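Long-range contact in thrombospondin related anonymous protein (Plasmodium falciparum, PDB 4F1J), which binds magnesium through its von Willebrand factor A domain, the part described here, and probably serves the malaria parasite as a membrane-anchored adhesin: residues N5-C16 / A46-S55. Sequence-based numbering, arbitrary orientation.
Sequences NDEVDLYLLMDC and AIHLYANIFS. With EDO (1,2-ethanediol), chain J.
Phe-54 reaches across to Asp-15 at the end of two parallel strands, 8-15 and 47-54, joined in register by eight backbone hydrogen bonds from His-48 N to Val-8 O through to Cys-16 N to Phe-54 O (2.9 Å).

Tyr-50 can be followed outward. Its CG lies anti to the backbone N (chi1 161°), which carries the ring alongside strand 8-15. CB and CG each meet Tyr-11 CD2, and Tyr-50 CD1 lies 3.7 Å from Tyr-11 CD2, the two rings inclined at 54°. Further out Leu-13 CD2 meets the ring edge at CE1, and Tyr-50 OH accepts a hydrogen bond from Asn-52 ND2 (3.0 Å). Tyrosine suits the place: an apolar flank with a polar tip. Asn-52 OD1, buried against Leu-13, has no hydrogen-bond partner in the model.

Phe-54, with no polar atom to satisfy, offers a flat face to the backbone, and Asp-15 CA stands 3.8 Å from the Phe-54 ring centroid in a CH-pi contact. Aspartate suits its place by having two oxygens for three hydrogen bonds: OD1 pairs with Ser-17 OG, OD2 with Thr-122 OG1 and Asp-123 N. It is the aspartate of the DxSxS sequence of the metal-ion-dependent adhesion site (MIDAS), and probably positions the magnesium ligands Ser-17 and Asp-123, which act with Ser-19, from the second shell.

The pair forms the two strands of a beta-alpha-beta unit in the Rossmann-like vWA fold, connected by helix 22-38. That helix packs on the side of Leu-12 and Leu-49, helix 94-106 on that of Tyr-50 and Phe-54, while strands 115-122 and 58-62 flank the pair.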
loop_
_atom_site.group_PDB
_atom_site.type_symbol
_atom_site.label_atom_id
_atom_site.label_comp_id
_atom_site.label_asym_id
_atom_site.label_seq_id
_atom_site.Cartn_x
_atom_site.Cartn_y
_atom_site.Cartn_z
ATOM N N ASN A 5 8.645 -10.791 7.347
ATOM C CA ASN A 5 9.087 -10.979 8.707
ATOM C C ASN A 5 10.446 -10.310 8.898
ATOM O O ASN A 5 11.471 -10.991 8.773
ATOM C CB ASN A 5 9.197 -12.488 8.976
ATOM C CG ASN A 5 9.792 -12.798 10.326
ATOM O OD1 ASN A 5 10.413 -13.846 10.519
ATOM N ND2 ASN A 5 9.607 -11.891 11.267
ATOM N N ASP A 6 10.449 -8.997 9.134
ATOM C CA ASP A 6 11.656 -8.207 9.387
ATOM C C ASP A 6 11.267 -6.898 10.097
ATOM O O ASP A 6 10.079 -6.634 10.332
ATOM C CB ASP A 6 12.402 -7.894 8.084
ATOM C CG ASP A 6 13.914 -7.696 8.288
ATOM O OD1 ASP A 6 14.358 -7.403 9.425
ATOM O OD2 ASP A 6 14.662 -7.873 7.296
ATOM N N GLU A 7 12.276 -6.112 10.476
ATOM C CA GLU A 7 12.069 -4.797 11.073
ATOM C C GLU A 7 11.717 -3.808 9.940
ATOM O O GLU A 7 12.596 -3.264 9.278
ATOM C CB GLU A 7 13.317 -4.309 11.835
ATOM C CG GLU A 7 13.004 -3.147 12.769
ATOM C CD GLU A 7 14.198 -2.598 13.565
ATOM O OE1 GLU A 7 15.313 -3.167 13.489
ATOM O OE2 GLU A 7 14.004 -1.567 14.257
ATOM N N VAL A 8 10.419 -3.601 9.733
ATOM C CA VAL A 8 9.901 -2.798 8.618
ATOM C C VAL A 8 8.697 -1.981 9.099
ATOM O O VAL A 8 7.805 -2.522 9.755
ATOM C CB VAL A 8 9.391 -3.675 7.439
ATOM C CG1 VAL A 8 8.923 -2.793 6.249
ATOM C CG2 VAL A 8 10.456 -4.690 6.930
ATOM N N ASP A 9 8.720 -0.681 8.819
ATOM C CA ASP A 9 7.547 0.181 8.962
ATOM C C ASP A 9 6.885 0.112 7.591
ATOM O O ASP A 9 7.495 0.492 6.572
ATOM C CB ASP A 9 7.912 1.618 9.355
ATOM C CG ASP A 9 8.506 1.718 10.749
ATOM O OD1 ASP A 9 8.152 0.875 11.620
ATOM O OD2 ASP A 9 9.261 2.693 10.995
ATOM N N LEU A 10 5.662 -0.426 7.552
ATOM C CA LEU A 10 4.996 -0.711 6.271
ATOM C C LEU A 10 3.763 0.177 6.177
ATOM O O LEU A 10 2.882 0.116 7.025
ATOM C CB LEU A 10 4.631 -2.200 6.155
ATOM C CG LEU A 10 4.186 -2.732 4.797
ATOM C CD1 LEU A 10 4.277 -4.257 4.730
ATOM C CD2 LEU A 10 2.735 -2.253 4.477
ATOM N N TYR A 11 3.766 1.040 5.172
ATOM C CA TYR A 11 2.739 2.034 4.948
ATOM C C TYR A 11 1.835 1.554 3.816
ATOM O O TYR A 11 2.148 1.680 2.601
ATOM C CB TYR A 11 3.316 3.418 4.590
ATOM C CG TYR A 11 4.328 3.946 5.567
ATOM C CD1 TYR A 11 5.665 3.549 5.503
ATOM C CD2 TYR A 11 3.966 4.793 6.573
ATOM C CE1 TYR A 11 6.592 4.013 6.427
ATOM C CE2 TYR A 11 4.880 5.270 7.486
ATOM C CZ TYR A 11 6.201 4.889 7.404
ATOM O OH TYR A 11 7.093 5.357 8.367
ATOM N N LEU A 12 0.701 1.008 4.231
ATOM C CA LEU A 12 -0.329 0.542 3.299
ATOM C C LEU A 12 -1.211 1.728 2.844
ATOM O O LEU A 12 -1.887 2.365 3.669
ATOM C CB LEU A 12 -1.171 -0.564 3.963
ATOM C CG LEU A 12 -2.332 -1.096 3.120
ATOM C CD1 LEU A 12 -1.854 -1.731 1.819
ATOM C CD2 LEU A 12 -3.167 -2.097 4.000
ATOM N N LEU A 13 -1.211 2.024 1.533
ATOM C CA LEU A 13 -1.990 3.130 0.988
ATOM C C LEU A 13 -3.031 2.504 0.081
ATOM O O LEU A 13 -2.700 1.946 -0.972
ATOM C CB LEU A 13 -1.117 4.123 0.179
ATOM C CG LEU A 13 0.216 4.569 0.766
ATOM C CD1 LEU A 13 0.809 5.737 -0.011
ATOM C CD2 LEU A 13 0.201 4.884 2.243
ATOM N N MET A 14 -4.293 2.590 0.504
ATOM C CA MET A 14 -5.368 1.835 -0.153
ATOM C C MET A 14 -6.303 2.788 -0.904
ATOM O O MET A 14 -7.018 3.565 -0.298
ATOM C CB MET A 14 -6.124 1.032 0.899
ATOM C CG MET A 14 -7.235 0.200 0.349
ATOM S SD MET A 14 -7.981 -0.763 1.676
ATOM C CE MET A 14 -9.065 -1.872 0.745
ATOM N N ASP A 15 -6.228 2.735 -2.229
ATOM C CA ASP A 15 -7.081 3.496 -3.135
ATOM C C ASP A 15 -8.536 3.143 -2.822
ATOM O O ASP A 15 -8.883 1.957 -2.764
ATOM C CB ASP A 15 -6.669 3.089 -4.538
ATOM C CG ASP A 15 -7.494 3.714 -5.668
ATOM O OD1 ASP A 15 -8.688 4.037 -5.508
ATOM O OD2 ASP A 15 -6.896 3.764 -6.759
ATOM N N CYS A 16 -9.375 4.156 -2.591
ATOM C CA CYS A 16 -10.818 3.924 -2.317
ATOM C C CYS A 16 -11.709 4.713 -3.298
ATOM O O CYS A 16 -12.858 5.045 -2.997
ATOM C CB CYS A 16 -11.160 4.249 -0.860
ATOM S SG CYS A 16 -10.892 5.956 -0.364
ATOM N N ALA A 46 9.195 -6.591 14.781
ATOM C CA ALA A 46 9.113 -6.968 13.387
ATOM C C ALA A 46 8.360 -5.869 12.659
ATOM O O ALA A 46 8.760 -4.702 12.693
ATOM C CB ALA A 46 8.439 -8.331 13.237
ATOM N N ILE A 47 7.296 -6.228 11.956
ATOM C CA ILE A 47 6.571 -5.258 11.138
ATOM C C ILE A 47 5.652 -4.384 11.993
ATOM O O ILE A 47 4.952 -4.863 12.896
ATOM C CB ILE A 47 5.708 -5.960 10.029
ATOM C CG1 ILE A 47 6.517 -6.977 9.219
ATOM C CG2 ILE A 47 5.030 -4.897 9.129
ATOM C CD1 ILE A 47 7.515 -6.429 8.349
ATOM N N HIS A 48 5.672 -3.080 11.717
ATOM C CA HIS A 48 4.696 -2.160 12.250
ATOM C C HIS A 48 3.942 -1.593 11.042
ATOM O O HIS A 48 4.554 -0.977 10.153
ATOM C CB HIS A 48 5.329 -0.977 12.985
ATOM C CG HIS A 48 6.049 -1.333 14.256
ATOM N ND1 HIS A 48 6.362 -0.384 15.210
ATOM C CD2 HIS A 48 6.552 -2.505 14.717
ATOM C CE1 HIS A 48 7.004 -0.962 16.212
ATOM N NE2 HIS A 48 7.144 -2.243 15.934
ATOM N N LEU A 49 2.621 -1.765 11.057
ATOM C CA LEU A 49 1.737 -1.296 10.001
ATOM C C LEU A 49 1.199 0.096 10.224
ATOM O O LEU A 49 0.803 0.469 11.324
ATOM C CB LEU A 49 0.538 -2.256 9.887
ATOM C CG LEU A 49 -0.485 -1.969 8.791
ATOM C CD1 LEU A 49 0.109 -2.230 7.415
ATOM C CD2 LEU A 49 -1.713 -2.862 9.091
ATOM N N TYR A 50 1.147 0.856 9.123
ATOM C CA TYR A 50 0.377 2.093 9.014
ATOM C C TYR A 50 -0.578 1.856 7.856
ATOM O O TYR A 50 -0.251 1.149 6.909
ATOM C CB TYR A 50 1.286 3.257 8.671
ATOM C CG TYR A 50 0.579 4.485 8.094
ATOM C CD1 TYR A 50 0.323 4.597 6.713
ATOM C CD2 TYR A 50 0.147 5.509 8.936
ATOM C CE1 TYR A 50 -0.295 5.743 6.200
ATOM C CE2 TYR A 50 -0.509 6.638 8.421
ATOM C CZ TYR A 50 -0.722 6.735 7.058
ATOM O OH TYR A 50 -1.358 7.880 6.566
ATOM N N ALA A 51 -1.763 2.434 7.937
ATOM C CA ALA A 51 -2.706 2.313 6.819
ATOM C C ALA A 51 -3.453 3.597 6.623
ATOM O O ALA A 51 -3.897 4.231 7.580
ATOM C CB ALA A 51 -3.700 1.133 7.026
ATOM N N ASN A 52 -3.571 3.996 5.365
ATOM C CA ASN A 52 -4.534 5.023 4.988
ATOM C C ASN A 52 -5.356 4.583 3.806
ATOM O O ASN A 52 -4.998 3.623 3.120
ATOM C CB ASN A 52 -3.928 6.436 4.806
ATOM C CG ASN A 52 -3.062 6.626 3.560
ATOM O OD1 ASN A 52 -3.318 6.070 2.494
ATOM N ND2 ASN A 52 -2.034 7.472 3.693
ATOM N N ILE A 53 -6.494 5.250 3.630
ATOM C CA ILE A 53 -7.248 5.144 2.382
ATOM C C ILE A 53 -7.079 6.462 1.654
ATOM O O ILE A 53 -6.862 7.509 2.295
ATOM C CB ILE A 53 -8.717 4.818 2.619
ATOM C CG1 ILE A 53 -9.357 5.822 3.575
ATOM C CG2 ILE A 53 -8.849 3.384 3.183
ATOM C CD1 ILE A 53 -10.873 5.629 3.780
ATOM N N PHE A 54 -7.194 6.443 0.339
ATOM C CA PHE A 54 -7.093 7.684 -0.414
ATOM C C PHE A 54 -7.976 7.653 -1.655
ATOM O O PHE A 54 -8.044 6.671 -2.394
ATOM C CB PHE A 54 -5.632 8.021 -0.772
ATOM C CG PHE A 54 -5.039 7.135 -1.823
ATOM C CD1 PHE A 54 -4.419 5.952 -1.473
ATOM C CD2 PHE A 54 -5.088 7.471 -3.168
ATOM C CE1 PHE A 54 -3.872 5.119 -2.427
ATOM C CE2 PHE A 54 -4.555 6.608 -4.128
ATOM C CZ PHE A 54 -3.970 5.435 -3.749
ATOM N N SER A 55 -8.700 8.751 -1.834
ATOM C CA SER A 55 -9.413 8.989 -3.076
ATOM C C SER A 55 -9.331 10.504 -3.304
ATOM O O SER A 55 -8.382 10.965 -3.928
ATOM C CB SER A 55 -10.834 8.396 -3.041
ATOM O OG SER A 55 -11.645 8.950 -2.037
HETATM C C1 EDO J . -7.786 -0.740 -5.341
HETATM O O1 EDO J . -8.271 0.578 -5.617
HETATM C C2 EDO J . -8.400 -1.265 -4.046
HETATM O O2 EDO J . -8.010 -0.501 -2.913
#